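Local coordinates for protein multicopper oxidase (Pseudomonas thermotolerans, PDB 6VOW) that probably oxidises phenolic or related substrates in the manner of a laccase, passing electrons through bound copper ions to reduce dioxygen to water, at residues T127-G131 and A311-A315; P366-K372 and A451-A456; L392-K398 and V425-N431. All coordinates share one frame; numbering follows the deposited sequence.

Contact 1: T127-G131 and A311-A315; sequences TEDAG and ANPVA
Asn312 anchors a loop-to-loop contact in which its side-chain amide clamps the backbone of Ala130. The loop 127-131 joins strands 120-126 and 131-136 of the N-terminal cupredoxin-like domain. The segment 311-315 belongs to the long linker from strand 288-296 to strand 323-329, which leads into the C-terminal one; Pro313 centres an inverse gamma turn there. Ala130 N donates to Asn312 OD1 at 2.9 Å, from above the carbonyl plane, 44° out of it. Asn312 ND2 returns a bond to Ala130 O at 2.8 Å, this time in the carbonyl plane. With CG beside its own backbone N (chi1 -72°), the amide is carried over to this one residue, and the paired bonds fix which way it is turned. Asp129 OD1 lies 3.4 Å from Asn312 CB and forms a salt bridge with Arg99. Pro313 brings CD to 3.2 Å from Glu128 O. With an alanine here instead of Asn312, Ala130 N and O would probably both lose their amide partner, and the two loops this tie. Gln75 touches Ala130 and Asn312 and bonds to Glu128 O. His249 of strand 249-255 packs on Asp129, Asn312 and Val314. Gly131 bonds by its backbone to Val155 of strand 151-156, its neighbour in the sheet.

Contact 2: P366-K372 and A451-A456; sequences PIATLKK and AAIEVA
Ala368, Thr369 and Leu370 pair in parallel with Ile453, Glu454 and Val455, adding the short strand 368-370 to the edge of a mixed sheet. The two strand axes approach to 4.6 Å and run 26° apart. This is the sheet of the C-terminal cupredoxin-like domain that also carries strands 433-439 and 388-392.

Backbone hydrogen bonds carry the pairing. Glu454 is held through both its backbone N and its O: the N donates to Ala368 O at 2.7 Å, and the O accepts from Leu370 N at 2.6 Å. The pattern continues past the strand. Ala456 N reaches Leu370 O at 2.8 Å, and Lys372 N reaches Ala456 O at 2.6 Å. At the other end the bond from Ile367 N to Ala452 O is weak and bent, 118° at the hydrogen. CA-H...O contacts from Ile453, Thr369 and Val455 fill in between.

Apolar packing lies on the face of Leu370, Ile453 and Val455. Leu370 CD1 meets Ile453 CG2 at 3.6 Å, the two side chains crossing at a slant. Ile453 CG2 stands opposite its backbone N and beside the carbonyl carbon, which turns this methyl to the leucine. Before the strand, Ile367 CG2 touches Ala451 CB at 3.7 Å. Leu325 and Phe378 of the facing sheet pack on this side.

Thr369 and Glu454 lie alongside each other on the other face; beyond the strand, Pro366 runs beside Glu454 as well. Glu454 is extended, with OE1 3.9 Å from Pro366 CG.

The chemistry is that of an edge strand in a beta sandwich: backbone bonds set the register, one face is apolar and buried against the facing sheet, and the other bears Thr369 and Glu454 outward.

Contact 3: L392-K398 and V425-N431; sequences LHGMVFK and VALVADN. With C2O (Cu-O-Cu linkage), chain B.
Phe397 and Val425 form the tight end of this contact, where strands 397-402 and 422-428 run antiparallel in the C-terminal cupredoxin-like domain. Lys398 and Ala426 are a hydrogen-bonded pair. Lys398 N donates to Ala426 O at 2.7 Å and almost straight, 177° at the hydrogen. Ala426 N answers to Lys398 O at 2.9 Å. Val425 CG1 comes within 3.4 Å of Phe397 CD1, approaching the ring obliquely, and CG2 also touches CD1. Phe397 CG lies between its backbone N and carbonyl carbon (chi1 52°). This brings the CD1 side of the ring against Val425, with Leu392 CB in plane at its edge. Leu427 continues the apolar core: CD2 meets Leu392 CD2 at 4.1 Å, the two side chains nearly at right angles, and CD1 meets Met395 CE at 3.7 Å. Met395, buried, bends at chi2 and chi3 beside the turn centred on Ala429, its SD 4.0 Å from Asn431 O.

Packing is looser at Asp430 and Asn431, which are partly exposed. Here the chains no longer pair by backbone, and a side chain bridges them. Asn431 ND2 donates to Gly394 O at 2.8 Å, in the carbonyl plane and on a lone pair. ND2 also bonds to Leu100 O, so both amide hydrogens can be used. At the other end Lys398 is partly exposed too, and its NZ forms a salt bridge with Glu316.

His393, next to Gly394, binds CU3 of the Cu-O-Cu linkage through NE2 at 2.2 Å, with His138 and His438 on the same copper. Its ND1 bonds to Asp105, which probably helps to fix the rotation of the ring. The result is an apolar strand pair closed by a polar clasp on Gly394, the residue after a copper ligand.

How the contacts relate
Contact 3 lies between the other two and touches both. Its centre is about 12 Å from the centre of contact 1 and about 11 Å from that of contact 2. The centres of contacts 1 and 2 are about 22 Å apart, their nearest atoms about 10 Å. Toward contact 1, Val314 CG1 packs on Val396 CG1 at 3.4 Å, and Ala315 meets Val428 and Asp430. Toward contact 2, Val455 CG2 lies 3.7 Å from Met395 SD. Both segments of contact 3 fall between those of contact 2 in sequence. Only contact 3 supplies a copper ligand; the side chain of Ala452 in contact 2 is about 11 Å from the Cu-O-Cu linkage, and that of Asp129 in contact 1 about 12 Å from a copper ion.

Contact 1: T127-G131 and A311-A315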
ATOM      1  N   THR A 127      -6.012 -10.330 -11.969  1.00 41.02           N
ATOM      2  CA  THR A 127      -6.457  -9.575 -10.837  1.00 33.95           C
ATOM      3  C   THR A 127      -7.858 -10.013 -10.453  1.00 38.77           C
ATOM      4  O   THR A 127      -8.828  -9.559 -11.060  1.00 41.98           O
ATOM      5  CB  THR A 127      -6.424  -8.093 -11.219  1.00 39.26           C
ATOM      6  OG1 THR A 127      -7.257  -7.873 -12.370  1.00 39.95           O
ATOM      7  CG2 THR A 127      -5.016  -7.646 -11.588  1.00 43.75           C
ATOM      8  N   GLU A 128      -7.976 -10.959  -9.530  1.00 38.39           N
ATOM      9  CA  GLU A 128      -9.216 -11.470  -9.041  1.00 38.95           C
ATOM     10  C   GLU A 128      -9.863 -10.643  -7.928  1.00 52.18           C
ATOM     11  O   GLU A 128     -11.012 -10.983  -7.562  1.00 45.22           O
ATOM     12  CB  GLU A 128      -9.057 -12.916  -8.505  1.00 46.85           C
ATOM     13  CG  GLU A 128      -8.468 -13.914  -9.522  1.00 45.58           C
ATOM     14  CD  GLU A 128      -9.427 -14.344 -10.639  1.00 53.52           C
ATOM     15  OE1 GLU A 128     -10.582 -13.884 -10.695  1.00 65.79           O
ATOM     16  OE2 GLU A 128      -9.036 -15.166 -11.473  1.00 70.32           O
ATOM     17  N   ASP A 129      -9.138  -9.637  -7.385  1.00 52.30           N
ATOM     18  CA  ASP A 129      -9.636  -8.781  -6.316  1.00 43.95           C
ATOM     19  C   ASP A 129      -9.724  -7.412  -6.828  1.00 41.73           C
ATOM     20  O   ASP A 129      -8.769  -6.860  -7.426  1.00 38.07           O
ATOM     21  CB  ASP A 129      -8.728  -8.756  -5.123  1.00 45.99           C
ATOM     22  CG  ASP A 129      -8.518 -10.131  -4.511  1.00 43.42           C
ATOM     23  OD1 ASP A 129      -9.390 -11.006  -4.554  1.00 45.10           O
ATOM     24  OD2 ASP A 129      -7.437 -10.377  -4.027  1.00 55.54           O
ATOM     25  N   ALA A 130     -10.906  -6.874  -6.647  1.00 36.37           N
ATOM     26  CA  ALA A 130     -11.151  -5.494  -6.988  1.00 34.92           C
ATOM     27  C   ALA A 130     -10.709  -4.685  -5.837  1.00 35.80           C
ATOM     28  O   ALA A 130     -10.669  -5.156  -4.695  1.00 41.00           O
ATOM     29  CB  ALA A 130     -12.618  -5.252  -7.229  1.00 38.05           C
ATOM     30  N   GLY A 131     -10.367  -3.472  -6.171  1.00 34.37           N
ATOM     31  CA  GLY A 131      -9.992  -2.480  -5.254  1.00 36.72           C
ATOM     32  C   GLY A 131      -8.670  -1.861  -5.540  1.00 37.21           C
ATOM     33  O   GLY A 131      -8.207  -1.838  -6.681  1.00 32.65           O
ATOM     34  N   ALA A 311     -17.638  -8.731  -1.596  1.00 42.46           N
ATOM     35  CA  ALA A 311     -16.399  -9.300  -1.102  1.00 41.40           C
ATOM     36  C   ALA A 311     -15.578  -9.821  -2.274  1.00 52.76           C
ATOM     37  O   ALA A 311     -16.069 -10.426  -3.180  1.00 54.04           O
ATOM     38  CB  ALA A 311     -16.682 -10.408  -0.104  1.00 50.13           C
ATOM     39  N   ASN A 312     -14.305  -9.522  -2.269  1.00 52.99           N
ATOM     40  CA  ASN A 312     -13.343 -10.285  -3.089  1.00 47.54           C
ATOM     41  C   ASN A 312     -13.310 -11.802  -2.758  1.00 41.75           C
ATOM     42  O   ASN A 312     -13.629 -12.175  -1.632  1.00 38.85           O
ATOM     43  CB  ASN A 312     -12.027  -9.590  -2.910  1.00 35.41           C
ATOM     44  CG  ASN A 312     -12.046  -8.303  -3.633  1.00 40.44           C
ATOM     45  OD1 ASN A 312     -12.618  -8.245  -4.707  1.00 39.17           O
ATOM     46  ND2 ASN A 312     -11.512  -7.250  -3.052  1.00 39.47           N
ATOM     47  N   PRO A 313     -12.971 -12.659  -3.736  1.00 42.62           N
ATOM     48  CA  PRO A 313     -12.938 -14.099  -3.565  1.00 46.92           C
ATOM     49  C   PRO A 313     -11.697 -14.602  -2.801  1.00 54.60           C
ATOM     50  O   PRO A 313     -10.835 -15.276  -3.370  1.00 49.91           O
ATOM     51  CB  PRO A 313     -12.902 -14.623  -5.026  1.00 43.98           C
ATOM     52  CG  PRO A 313     -12.129 -13.567  -5.737  1.00 47.53           C
ATOM     53  CD  PRO A 313     -12.678 -12.290  -5.159  1.00 49.62           C
ATOM     54  N   VAL A 314     -11.651 -14.303  -1.513  1.00 60.38           N
ATOM     55  CA  VAL A 314     -10.542 -14.655  -0.652  1.00 53.21           C
ATOM     56  C   VAL A 314     -10.978 -15.848   0.173  1.00 52.79           C
ATOM     57  O   VAL A 314     -12.112 -16.005   0.527  1.00 57.93           O
ATOM     58  CB  VAL A 314     -10.231 -13.497   0.281  1.00 52.61           C
ATOM     59  CG1 VAL A 314      -8.884 -13.696   0.928  1.00 69.68           C
ATOM     60  CG2 VAL A 314     -10.268 -12.184  -0.441  1.00 62.08           C
ATOM     61  N   ALA A 315     -10.030 -16.699   0.490  1.00 60.26           N
ATOM     62  CA  ALA A 315     -10.320 -17.948   1.156  1.00 61.50           C
ATOM     63  C   ALA A 315     -10.619 -17.676   2.640  1.00 69.04           C
ATOM     64  O   ALA A 315      -9.764 -17.216   3.366  1.00 66.63           O
ATOM     65  CB  ALA A 315      -9.127 -18.908   0.961  1.00 55.91           C
TER

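Contact 2: P366-K372 and A451-A456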
ATOM      1  N   PRO A 366      13.553 -20.046   5.675  1.00 83.74           N
ATOM      2  CA  PRO A 366      12.285 -19.342   5.892  1.00 66.16           C
ATOM      3  C   PRO A 366      11.789 -19.436   7.349  1.00 66.80           C
ATOM      4  O   PRO A 366      11.726 -20.557   7.911  1.00 62.78           O
ATOM      5  CB  PRO A 366      11.337 -20.119   4.981  1.00 79.70           C
ATOM      6  CG  PRO A 366      11.847 -21.536   5.061  1.00 81.72           C
ATOM      7  CD  PRO A 366      13.318 -21.481   5.445  1.00 78.40           C
ATOM      8  N   ILE A 367      11.433 -18.287   7.944  1.00 48.96           N
ATOM      9  CA  ILE A 367      10.999 -18.215   9.388  1.00 54.45           C
ATOM     10  C   ILE A 367       9.862 -19.207   9.675  1.00 62.53           C
ATOM     11  O   ILE A 367       9.814 -19.781  10.771  1.00 67.55           O
ATOM     12  CB  ILE A 367      10.637 -16.773   9.856  1.00 56.38           C
ATOM     13  CG1 ILE A 367      10.788 -16.596  11.391  1.00 72.96           C
ATOM     14  CG2 ILE A 367       9.217 -16.364   9.434  1.00 66.41           C
ATOM     15  CD1 ILE A 367      12.224 -16.364  11.907  1.00 83.21           C
ATOM     16  N   ALA A 368       8.971 -19.420   8.693  1.00 70.02           N
ATOM     17  CA  ALA A 368       7.986 -20.515   8.764  1.00 61.22           C
ATOM     18  C   ALA A 368       7.640 -21.112   7.406  1.00 75.63           C
ATOM     19  O   ALA A 368       7.809 -20.474   6.329  1.00 72.83           O
ATOM     20  CB  ALA A 368       6.708 -20.050   9.452  1.00 60.92           C
ATOM     21  N   THR A 369       7.090 -22.326   7.501  1.00 74.53           N
ATOM     22  CA  THR A 369       6.777 -23.186   6.374  1.00 64.88           C
ATOM     23  C   THR A 369       5.329 -23.684   6.534  1.00 69.71           C
ATOM     24  O   THR A 369       5.047 -24.541   7.382  1.00 73.52           O
ATOM     25  CB  THR A 369       7.816 -24.324   6.297  1.00 61.86           C
ATOM     26  OG1 THR A 369       9.105 -23.728   6.205  1.00 64.97           O
ATOM     27  CG2 THR A 369       7.633 -25.198   5.076  1.00 65.69           C
ATOM     28  N   LEU A 370       4.411 -23.085   5.755  1.00 55.54           N
ATOM     29  CA  LEU A 370       2.988 -23.385   5.799  1.00 57.42           C
ATOM     30  C   LEU A 370       2.636 -24.431   4.759  1.00 54.84           C
ATOM     31  O   LEU A 370       3.212 -24.468   3.681  1.00 53.72           O
ATOM     32  CB  LEU A 370       2.152 -22.125   5.510  1.00 55.69           C
ATOM     33  CG  LEU A 370       2.434 -20.905   6.371  1.00 54.62           C
ATOM     34  CD1 LEU A 370       1.553 -19.788   5.935  1.00 49.51           C
ATOM     35  CD2 LEU A 370       2.274 -21.155   7.881  1.00 57.40           C
ATOM     36  N   LYS A 371       1.676 -25.272   5.096  1.00 50.18           N
ATOM     37  CA  LYS A 371       1.131 -26.245   4.155  1.00 62.25           C
ATOM     38  C   LYS A 371       0.100 -25.580   3.235  1.00 62.35           C
ATOM     39  O   LYS A 371      -0.753 -24.846   3.708  1.00 60.61           O
ATOM     40  CB  LYS A 371       0.521 -27.413   4.936  1.00 70.85           C
ATOM     41  CG  LYS A 371       1.593 -28.285   5.586  1.00 82.38           C
ATOM     42  CD  LYS A 371       1.066 -29.208   6.686  1.00 95.04           C
ATOM     43  CE  LYS A 371       2.163 -29.589   7.687  1.00 99.66           C
ATOM     44  NZ  LYS A 371       1.935 -30.947   8.283  1.00 92.34           N
ATOM     45  N   LYS A 372       0.180 -25.862   1.933  1.00 57.45           N
ATOM     46  CA  LYS A 372      -0.713 -25.276   0.949  1.00 55.85           C
ATOM     47  C   LYS A 372      -2.134 -25.677   1.265  1.00 57.14           C
ATOM     48  O   LYS A 372      -2.404 -26.849   1.526  1.00 57.01           O
ATOM     49  CB  LYS A 372      -0.308 -25.659  -0.492  1.00 66.88           C
ATOM     50  CG  LYS A 372      -1.072 -24.945  -1.631  1.00 67.35           C
ATOM     51  CD  LYS A 372      -0.719 -25.486  -3.034  1.00 75.73           C
ATOM     52  CE  LYS A 372      -1.873 -25.452  -4.046  1.00 85.46           C
ATOM     53  NZ  LYS A 372      -1.937 -24.241  -4.930  1.00 70.79           N
ATOM     54  N   ALA A 451      10.875 -11.162   7.097  1.00 56.48           N
ATOM     55  CA  ALA A 451      11.111 -12.557   7.071  1.00 49.79           C
ATOM     56  C   ALA A 451      10.434 -13.124   5.848  1.00 51.44           C
ATOM     57  O   ALA A 451       9.790 -12.421   5.067  1.00 52.41           O
ATOM     58  CB  ALA A 451      10.567 -13.153   8.322  1.00 55.05           C
ATOM     59  N   ALA A 452      10.636 -14.401   5.653  1.00 53.91           N
ATOM     60  CA  ALA A 452      10.063 -15.099   4.548  1.00 51.50           C
ATOM     61  C   ALA A 452       9.259 -16.287   5.107  1.00 53.85           C
ATOM     62  O   ALA A 452       9.697 -16.983   6.041  1.00 55.70           O
ATOM     63  CB  ALA A 452      11.164 -15.550   3.605  1.00 51.61           C
ATOM     64  N   ILE A 453       8.048 -16.455   4.575  1.00 56.73           N
ATOM     65  CA  ILE A 453       7.150 -17.556   4.947  1.00 48.85           C
ATOM     66  C   ILE A 453       6.978 -18.393   3.702  1.00 56.56           C
ATOM     67  O   ILE A 453       6.441 -17.897   2.687  1.00 66.21           O
ATOM     68  CB  ILE A 453       5.794 -17.041   5.403  1.00 56.48           C
ATOM     69  CG1 ILE A 453       5.957 -16.309   6.747  1.00 51.09           C
ATOM     70  CG2 ILE A 453       4.792 -18.197   5.473  1.00 56.57           C
ATOM     71  CD1 ILE A 453       4.838 -15.382   7.043  1.00 62.89           C
ATOM     72  N   GLU A 454       7.440 -19.645   3.773  1.00 50.74           N
ATOM     73  CA  GLU A 454       7.313 -20.593   2.657  1.00 54.19           C
ATOM     74  C   GLU A 454       5.923 -21.260   2.724  1.00 56.10           C
ATOM     75  O   GLU A 454       5.542 -21.794   3.794  1.00 47.71           O
ATOM     76  CB  GLU A 454       8.427 -21.651   2.698  1.00 55.83           C
ATOM     77  CG  GLU A 454       8.400 -22.575   1.480  1.00 70.36           C
ATOM     78  CD  GLU A 454       9.520 -23.575   1.408  1.00 70.20           C
ATOM     79  OE1 GLU A 454      10.645 -23.243   1.822  1.00 68.96           O
ATOM     80  OE2 GLU A 454       9.277 -24.680   0.887  1.00 93.19           O
ATOM     81  N   VAL A 455       5.160 -21.123   1.635  1.00 40.33           N
ATOM     82  CA  VAL A 455       3.943 -21.895   1.344  1.00 49.41           C
ATOM     83  C   VAL A 455       4.376 -22.956   0.339  1.00 50.50           C
ATOM     84  O   VAL A 455       4.418 -22.733  -0.862  1.00 55.26           O
ATOM     85  CB  VAL A 455       2.793 -21.070   0.709  1.00 52.04           C
ATOM     86  CG1 VAL A 455       1.497 -21.915   0.598  1.00 53.94           C
ATOM     87  CG2 VAL A 455       2.456 -19.888   1.556  1.00 61.87           C
ATOM     88  N   ALA A 456       3.966 -24.720   0.958  1.00 48.62           N
ATOM     89  CA  ALA A 456       4.171 -25.846   0.055  1.00 51.52           C
ATOM     90  C   ALA A 456       3.438 -27.093   0.492  1.00 58.18           C
ATOM     91  O   ALA A 456       2.264 -27.012   0.801  1.00 64.70           O
ATOM     92  CB  ALA A 456       5.650 -26.131  -0.156  1.00 64.32           C
TER

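Contact 3: L392-K398 and V425-N431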
ATOM      1  N   LEU A 392       2.111  -8.881   4.461  1.00 39.37           N
ATOM      2  CA  LEU A 392       2.424 -10.231   3.954  1.00 33.83           C
ATOM      3  C   LEU A 392       2.193 -10.236   2.452  1.00 38.38           C
ATOM      4  O   LEU A 392       1.143  -9.854   2.006  1.00 44.00           O
ATOM      5  CB  LEU A 392       1.474 -11.195   4.577  1.00 37.42           C
ATOM      6  CG  LEU A 392       1.652 -12.636   4.232  1.00 42.23           C
ATOM      7  CD1 LEU A 392       3.112 -13.088   4.484  1.00 45.08           C
ATOM      8  CD2 LEU A 392       0.663 -13.369   5.072  1.00 49.08           C
ATOM      9  N   HIS A 393       3.173 -10.708   1.693  1.00 36.71           N
ATOM     10  CA  HIS A 393       3.004 -10.934   0.312  1.00 38.68           C
ATOM     11  C   HIS A 393       2.174 -12.138   0.045  1.00 44.31           C
ATOM     12  O   HIS A 393       2.107 -13.078   0.895  1.00 42.78           O
ATOM     13  CB  HIS A 393       4.301 -11.319  -0.240  1.00 39.04           C
ATOM     14  CG  HIS A 393       5.226 -10.211  -0.322  1.00 43.07           C
ATOM     15  ND1 HIS A 393       6.107 -10.076  -1.363  1.00 50.18           N
ATOM     16  CD2 HIS A 393       5.365  -9.125   0.461  1.00 46.47           C
ATOM     17  CE1 HIS A 393       6.759  -8.944  -1.227  1.00 52.40           C
ATOM     18  NE2 HIS A 393       6.315  -8.362  -0.128  1.00 54.40           N
ATOM     19  N   GLY A 394       1.590 -12.129  -1.161  1.00 44.16           N
ATOM     20  CA  GLY A 394       1.066 -13.347  -1.754  1.00 51.87           C
ATOM     21  C   GLY A 394      -0.299 -13.732  -1.338  1.00 55.10           C
ATOM     22  O   GLY A 394      -0.927 -14.494  -2.032  1.00 45.49           O
ATOM     23  N   MET A 395      -0.705 -13.218  -0.185  1.00 53.60           N
ATOM     24  CA  MET A 395      -1.828 -13.677   0.546  1.00 51.07           C
ATOM     25  C   MET A 395      -2.492 -12.544   1.263  1.00 53.97           C
ATOM     26  O   MET A 395      -1.918 -11.502   1.525  1.00 53.98           O
ATOM     27  CB  MET A 395      -1.390 -14.689   1.561  1.00 54.61           C
ATOM     28  CG  MET A 395      -1.449 -16.120   1.032  1.00 67.10           C
ATOM     29  SD  MET A 395      -0.013 -17.154   1.353  1.00 84.61           S
ATOM     30  CE  MET A 395       0.232 -17.050   3.106  1.00 59.02           C
ATOM     31  N   VAL A 396      -3.745 -12.787   1.565  1.00 42.72           N
ATOM     32  CA  VAL A 396      -4.559 -11.835   2.259  1.00 45.71           C
ATOM     33  C   VAL A 396      -4.901 -12.433   3.605  1.00 47.67           C
ATOM     34  O   VAL A 396      -5.290 -13.591   3.665  1.00 48.20           O
ATOM     35  CB  VAL A 396      -5.808 -11.585   1.422  1.00 50.39           C
ATOM     36  CG1 VAL A 396      -6.964 -11.247   2.284  1.00 49.81           C
ATOM     37  CG2 VAL A 396      -5.520 -10.442   0.451  1.00 65.80           C
ATOM     38  N   PHE A 397      -4.766 -11.666   4.678  1.00 42.36           N
ATOM     39  CA  PHE A 397      -5.167 -12.214   5.953  1.00 49.07           C
ATOM     40  C   PHE A 397      -6.361 -11.434   6.451  1.00 45.60           C
ATOM     41  O   PHE A 397      -6.629 -10.320   5.998  1.00 57.63           O
ATOM     42  CB  PHE A 397      -4.019 -12.236   6.978  1.00 50.20           C
ATOM     43  CG  PHE A 397      -3.345 -10.922   7.147  1.00 51.03           C
ATOM     44  CD1 PHE A 397      -3.881  -9.955   7.978  1.00 47.59           C
ATOM     45  CD2 PHE A 397      -2.164 -10.651   6.474  1.00 48.96           C
ATOM     46  CE1 PHE A 397      -3.222  -8.707   8.096  1.00 51.64           C
ATOM     47  CE2 PHE A 397      -1.503  -9.468   6.606  1.00 51.59           C
ATOM     48  CZ  PHE A 397      -2.020  -8.483   7.423  1.00 51.73           C
ATOM     49  N   LYS A 398      -7.080 -12.056   7.354  1.00 41.65           N
ATOM     50  CA  LYS A 398      -8.234 -11.479   8.022  1.00 45.38           C
ATOM     51  C   LYS A 398      -7.843 -11.111   9.425  1.00 44.68           C
ATOM     52  O   LYS A 398      -7.337 -11.937  10.170  1.00 51.94           O
ATOM     53  CB  LYS A 398      -9.360 -12.528   8.098  1.00 49.39           C
ATOM     54  CG  LYS A 398     -10.677 -11.977   8.588  1.00 53.67           C
ATOM     55  CD  LYS A 398     -11.797 -12.947   8.466  1.00 59.25           C
ATOM     56  CE  LYS A 398     -13.108 -12.202   8.324  1.00 64.61           C
ATOM     57  NZ  LYS A 398     -14.201 -13.220   8.175  1.00 78.41           N
ATOM     58  N   VAL A 425      -4.379 -12.559  13.598  1.00 50.71           N
ATOM     59  CA  VAL A 425      -4.581 -12.407  12.186  1.00 49.75           C
ATOM     60  C   VAL A 425      -4.649 -13.848  11.630  1.00 51.10           C
ATOM     61  O   VAL A 425      -3.910 -14.725  12.084  1.00 50.54           O
ATOM     62  CB  VAL A 425      -3.389 -11.556  11.662  1.00 56.57           C
ATOM     63  CG1 VAL A 425      -2.807 -12.060  10.377  1.00 57.04           C
ATOM     64  CG2 VAL A 425      -3.789 -10.126  11.477  1.00 50.36           C
ATOM     65  N   ALA A 426      -5.523 -14.090  10.657  1.00 42.06           N
ATOM     66  CA  ALA A 426      -5.736 -15.414  10.115  1.00 47.39           C
ATOM     67  C   ALA A 426      -5.813 -15.452   8.579  1.00 48.56           C
ATOM     68  O   ALA A 426      -6.339 -14.552   7.941  1.00 47.06           O
ATOM     69  CB  ALA A 426      -7.012 -15.967  10.724  1.00 47.25           C
ATOM     70  N   LEU A 427      -5.279 -16.533   8.019  1.00 51.23           N
ATOM     71  CA  LEU A 427      -5.114 -16.692   6.602  1.00 46.83           C
ATOM     72  C   LEU A 427      -5.293 -18.110   6.212  1.00 54.10           C
ATOM     73  O   LEU A 427      -5.129 -19.007   7.039  1.00 53.75           O
ATOM     74  CB  LEU A 427      -3.700 -16.297   6.200  1.00 46.31           C
ATOM     75  CG  LEU A 427      -2.542 -16.990   6.924  1.00 53.63           C
ATOM     76  CD1 LEU A 427      -1.884 -17.931   5.991  1.00 69.76           C
ATOM     77  CD2 LEU A 427      -1.452 -16.033   7.443  1.00 67.02           C
ATOM     78  N   VAL A 428      -5.613 -18.305   4.923  1.00 54.39           N
ATOM     79  CA  VAL A 428      -5.441 -19.565   4.226  1.00 44.31           C
ATOM     80  C   VAL A 428      -4.167 -19.482   3.428  1.00 45.87           C
ATOM     81  O   VAL A 428      -3.945 -18.507   2.754  1.00 44.51           O
ATOM     82  CB  VAL A 428      -6.647 -19.875   3.310  1.00 59.49           C
ATOM     83  CG1 VAL A 428      -6.479 -21.262   2.596  1.00 52.83           C
ATOM     84  CG2 VAL A 428      -7.955 -19.747   4.155  1.00 54.41           C
ATOM     85  N   ALA A 429      -3.317 -20.515   3.542  1.00 51.03           N
ATOM     86  CA  ALA A 429      -2.021 -20.558   2.867  1.00 48.29           C
ATOM     87  C   ALA A 429      -2.306 -21.076   1.467  1.00 54.33           C
ATOM     88  O   ALA A 429      -2.026 -22.198   1.115  1.00 58.51           O
ATOM     89  CB  ALA A 429      -1.041 -21.401   3.637  1.00 58.21           C
ATOM     90  N   ASP A 430      -2.817 -20.132   0.697  1.00 62.96           N
ATOM     91  CA  ASP A 430      -3.564 -20.268  -0.545  1.00 57.86           C
ATOM     92  C   ASP A 430      -2.679 -20.456  -1.758  1.00 53.05           C
ATOM     93  O   ASP A 430      -3.075 -21.029  -2.726  1.00 49.33           O
ATOM     94  CB  ASP A 430      -4.240 -18.883  -0.767  1.00 59.39           C
ATOM     95  CG  ASP A 430      -5.673 -18.978  -1.152  1.00 76.63           C
ATOM     96  OD1 ASP A 430      -6.101 -19.999  -1.780  1.00110.28           O
ATOM     97  OD2 ASP A 430      -6.389 -17.985  -0.815  1.00 79.66           O
ATOM     98  N   ASN A 431      -1.502 -19.852  -1.707  1.00 46.88           N
ATOM     99  CA  ASN A 431      -0.733 -19.467  -2.889  1.00 43.34           C
ATOM    100  C   ASN A 431       0.686 -19.997  -2.552  1.00 56.70           C
ATOM    101  O   ASN A 431       1.308 -19.554  -1.545  1.00 50.83           O
ATOM    102  CB  ASN A 431      -0.900 -17.928  -2.990  1.00 46.16           C
ATOM    103  CG  ASN A 431      -0.285 -17.332  -4.186  1.00 46.76           C
ATOM    104  OD1 ASN A 431       0.269 -18.018  -5.006  1.00 56.20           O
ATOM    105  ND2 ASN A 431      -0.399 -16.037  -4.306  1.00 52.18           N
TER
HETATM  106 CU2  C2O B 501       4.369  -2.920  -0.740  1.00 46.92          CU
HETATM  107 CU3  C2O B 501       7.182  -6.400   0.320  1.00 49.24          CU
HETATM  108  O1  C2O B 501       5.716  -4.667  -0.061  1.00 42.25           O